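Local coordinates for diguanylate cyclase TpbB (Pseudomonas aeruginosa PAO1, PDB 7A7E), which catalyses the condensation of two GTP molecules into the second messenger cyclic-di-GMP, here represented by its GGDEF domain alone, at residues A[50-55]-A[104-109]. Residues are numbered along the deposited sequence; the frame is centred on the assembly and turned at random.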
ATOM      1  N   GLU A  50     -21.670  -2.741   2.935  1.00 92.10           N
ATOM      2  CA  GLU A  50     -20.839  -1.652   2.435  1.00 98.58           C
ATOM      3  C   GLU A  50     -19.537  -2.191   1.823  1.00 92.90           C
ATOM      4  O   GLU A  50     -19.298  -3.399   1.814  1.00 92.43           O
ATOM      5  CB  GLU A  50     -20.622  -0.633   3.561  1.00108.69           C
ATOM      6  CG  GLU A  50     -20.418   0.792   3.065  1.00135.82           C
ATOM      7  CD  GLU A  50     -21.640   1.475   2.464  1.00155.38           C
ATOM      8  OE1 GLU A  50     -22.645   1.617   3.193  1.00170.44           O
ATOM      9  OE2 GLU A  50     -21.586   1.862   1.265  1.00148.19           O
ATOM     10  N   GLN A  51     -18.691  -1.282   1.308  1.00 80.00           N
ATOM     11  CA  GLN A  51     -17.457  -1.644   0.622  1.00 72.11           C
ATOM     12  C   GLN A  51     -16.219  -1.194   1.405  1.00 67.47           C
ATOM     13  O   GLN A  51     -16.238  -0.161   2.083  1.00 73.12           O
ATOM     14  CB  GLN A  51     -17.430  -0.974  -0.749  1.00 66.41           C
ATOM     15  CG  GLN A  51     -18.113  -1.769  -1.844  1.00 63.11           C
ATOM     16  CD  GLN A  51     -17.721  -1.205  -3.187  1.00 72.68           C
ATOM     17  OE1 GLN A  51     -17.875  -0.009  -3.457  1.00 72.87           O
ATOM     18  NE2 GLN A  51     -17.176  -2.065  -4.034  1.00 73.63           N
ATOM     19  N   LEU A  52     -15.130  -1.972   1.281  1.00 55.79           N
ATOM     20  CA  LEU A  52     -13.813  -1.552   1.739  1.00 51.45           C
ATOM     21  C   LEU A  52     -12.720  -1.964   0.748  1.00 51.43           C
ATOM     22  O   LEU A  52     -12.941  -2.797  -0.127  1.00 54.12           O
ATOM     23  CB  LEU A  52     -13.544  -2.068   3.160  1.00 45.37           C
ATOM     24  CG  LEU A  52     -13.457  -3.576   3.379  1.00 43.67           C
ATOM     25  CD1 LEU A  52     -12.097  -4.118   2.966  1.00 44.08           C
ATOM     26  CD2 LEU A  52     -13.670  -3.862   4.849  1.00 45.86           C
ATOM     27  N   ALA A  53     -11.527  -1.368   0.882  1.00 50.52           N
ATOM     28  CA  ALA A  53     -10.427  -1.688  -0.020  1.00 47.90           C
ATOM     29  C   ALA A  53      -9.132  -1.939   0.753  1.00 48.54           C
ATOM     30  O   ALA A  53      -8.862  -1.288   1.765  1.00 53.79           O
ATOM     31  CB  ALA A  53     -10.250  -0.598  -1.057  1.00 44.23           C
ATOM     32  N   VAL A  54      -8.331  -2.890   0.248  1.00 45.32           N
ATOM     33  CA  VAL A  54      -6.974  -3.099   0.732  1.00 41.09           C
ATOM     34  C   VAL A  54      -5.985  -2.683  -0.357  1.00 43.68           C
ATOM     35  O   VAL A  54      -6.092  -3.089  -1.516  1.00 47.43           O
ATOM     36  CB  VAL A  54      -6.710  -4.546   1.181  1.00 37.57           C
ATOM     37  CG1 VAL A  54      -5.371  -4.659   1.887  1.00 38.92           C
ATOM     38  CG2 VAL A  54      -7.802  -5.073   2.083  1.00 39.65           C
ATOM     39  N   LEU A  55      -5.011  -1.871   0.053  1.00 42.46           N
ATOM     40  CA  LEU A  55      -3.927  -1.437  -0.804  1.00 40.06           C
ATOM     41  C   LEU A  55      -2.632  -2.066  -0.303  1.00 40.71           C
ATOM     42  O   LEU A  55      -2.287  -1.954   0.869  1.00 43.54           O
ATOM     43  CB  LEU A  55      -3.857   0.088  -0.714  1.00 39.30           C
ATOM     44  CG  LEU A  55      -4.620   0.870  -1.784  1.00 40.26           C
ATOM     45  CD1 LEU A  55      -6.029   0.348  -1.993  1.00 33.84           C
ATOM     46  CD2 LEU A  55      -4.645   2.354  -1.448  1.00 39.52           C
ATOM     47  N   ALA A 104       0.824  -1.806   4.065  1.00 40.99           N
ATOM     48  CA  ALA A 104      -0.556  -2.210   3.833  1.00 41.63           C
ATOM     49  C   ALA A 104      -1.492  -1.092   4.267  1.00 42.73           C
ATOM     50  O   ALA A 104      -1.272  -0.447   5.295  1.00 42.75           O
ATOM     51  CB  ALA A 104      -0.895  -3.474   4.590  1.00 40.89           C
ATOM     52  N   VAL A 105      -2.557  -0.902   3.485  1.00 42.05           N
ATOM     53  CA  VAL A 105      -3.436   0.228   3.718  1.00 46.13           C
ATOM     54  C   VAL A 105      -4.888  -0.223   3.661  1.00 48.84           C
ATOM     55  O   VAL A 105      -5.316  -0.797   2.655  1.00 50.80           O
ATOM     56  CB  VAL A 105      -3.197   1.349   2.695  1.00 46.80           C
ATOM     57  CG1 VAL A 105      -4.323   2.378   2.760  1.00 45.19           C
ATOM     58  CG2 VAL A 105      -1.828   1.994   2.867  1.00 45.14           C
ATOM     59  N   LEU A 106      -5.638   0.113   4.722  1.00 46.53           N
ATOM     60  CA  LEU A 106      -7.046  -0.234   4.818  1.00 45.15           C
ATOM     61  C   LEU A 106      -7.876   1.014   4.580  1.00 44.01           C
ATOM     62  O   LEU A 106      -7.669   2.000   5.282  1.00 43.86           O
ATOM     63  CB  LEU A 106      -7.335  -0.775   6.215  1.00 46.55           C
ATOM     64  CG  LEU A 106      -8.818  -0.955   6.496  1.00 47.74           C
ATOM     65  CD1 LEU A 106      -9.409  -1.944   5.512  1.00 53.11           C
ATOM     66  CD2 LEU A 106      -9.038  -1.418   7.919  1.00 45.20           C
ATOM     67  N   LEU A 107      -8.781   0.943   3.586  1.00 44.19           N
ATOM     68  CA  LEU A 107      -9.659   2.045   3.200  1.00 42.41           C
ATOM     69  C   LEU A 107     -11.087   1.638   3.523  1.00 44.47           C
ATOM     70  O   LEU A 107     -11.720   0.915   2.757  1.00 46.57           O
ATOM     71  CB  LEU A 107      -9.569   2.348   1.698  1.00 39.06           C
ATOM     72  CG  LEU A 107      -8.259   2.891   1.113  1.00 40.01           C
ATOM     73  CD1 LEU A 107      -8.487   3.458  -0.284  1.00 39.47           C
ATOM     74  CD2 LEU A 107      -7.621   3.957   1.983  1.00 39.58           C
ATOM     75  N   ALA A 108     -11.557   2.086   4.685  1.00 48.84           N
ATOM     76  CA  ALA A 108     -12.875   1.754   5.194  1.00 50.27           C
ATOM     77  C   ALA A 108     -13.415   2.994   5.888  1.00 54.89           C
ATOM     78  O   ALA A 108     -12.627   3.733   6.467  1.00 59.50           O
ATOM     79  CB  ALA A 108     -12.771   0.608   6.165  1.00 46.62           C
ATOM     80  N   PRO A 109     -14.726   3.316   5.782  1.00 57.46           N
ATOM     81  CA  PRO A 109     -15.608   2.719   4.783  1.00 57.00           C
ATOM     82  C   PRO A 109     -15.334   3.349   3.421  1.00 57.20           C
ATOM     83  O   PRO A 109     -14.616   4.348   3.310  1.00 52.28           O
ATOM     84  CB  PRO A 109     -16.972   3.225   5.247  1.00 58.47           C
ATOM     85  CG  PRO A 109     -16.645   4.594   5.779  1.00 54.06           C
ATOM     86  CD  PRO A 109     -15.432   4.291   6.625  1.00 56.97           C
TER
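The flat groups joining A53 to L107 and L55 to V105 are peptide units, hydrogen-bonded across the strands, with aliphatic side chains on both faces. Each pair exchanges two N-H...O=C bonds: A53 N reaches L107 O at 3.0 Å and L107 N returns to A53 O. L55 N meets V105 O at 2.8 Å, and V105 N bonds back to L55 O. Between them V54 and L106 form a non-hydrogen-bonded pair, and the CA of V54 adds a C-H...O contact to V105 O.

One face carries A53, L55, V105 and L107. The CB atoms of L55 and V105 press together at 3.7 Å, and L55 CD2 crosses over to L107 CD1 at 4.2 Å; L89 touches both V105 and L107. On the other face L52 CB rests on A108 CB at 4.1 Å. With L52 CG set between backbone N and carbonyl carbon (chi1 64°), CD1 comes to L106 CD1 at 4.3 Å, against helix 31-47, where L52 meets L42 and A45.

Strands 51-59 and 102-110 are thus antiparallel neighbours inside the five-stranded GGDEF sheet, flanked by strands 143-150 and 94-99. A53, L55, V105 and L107 bond across the contact, while L52 and V54 pair with Y150 and A148, and A104 and L106 with A96 and L94, leaving aliphatic side chains on both faces for apolar contacts.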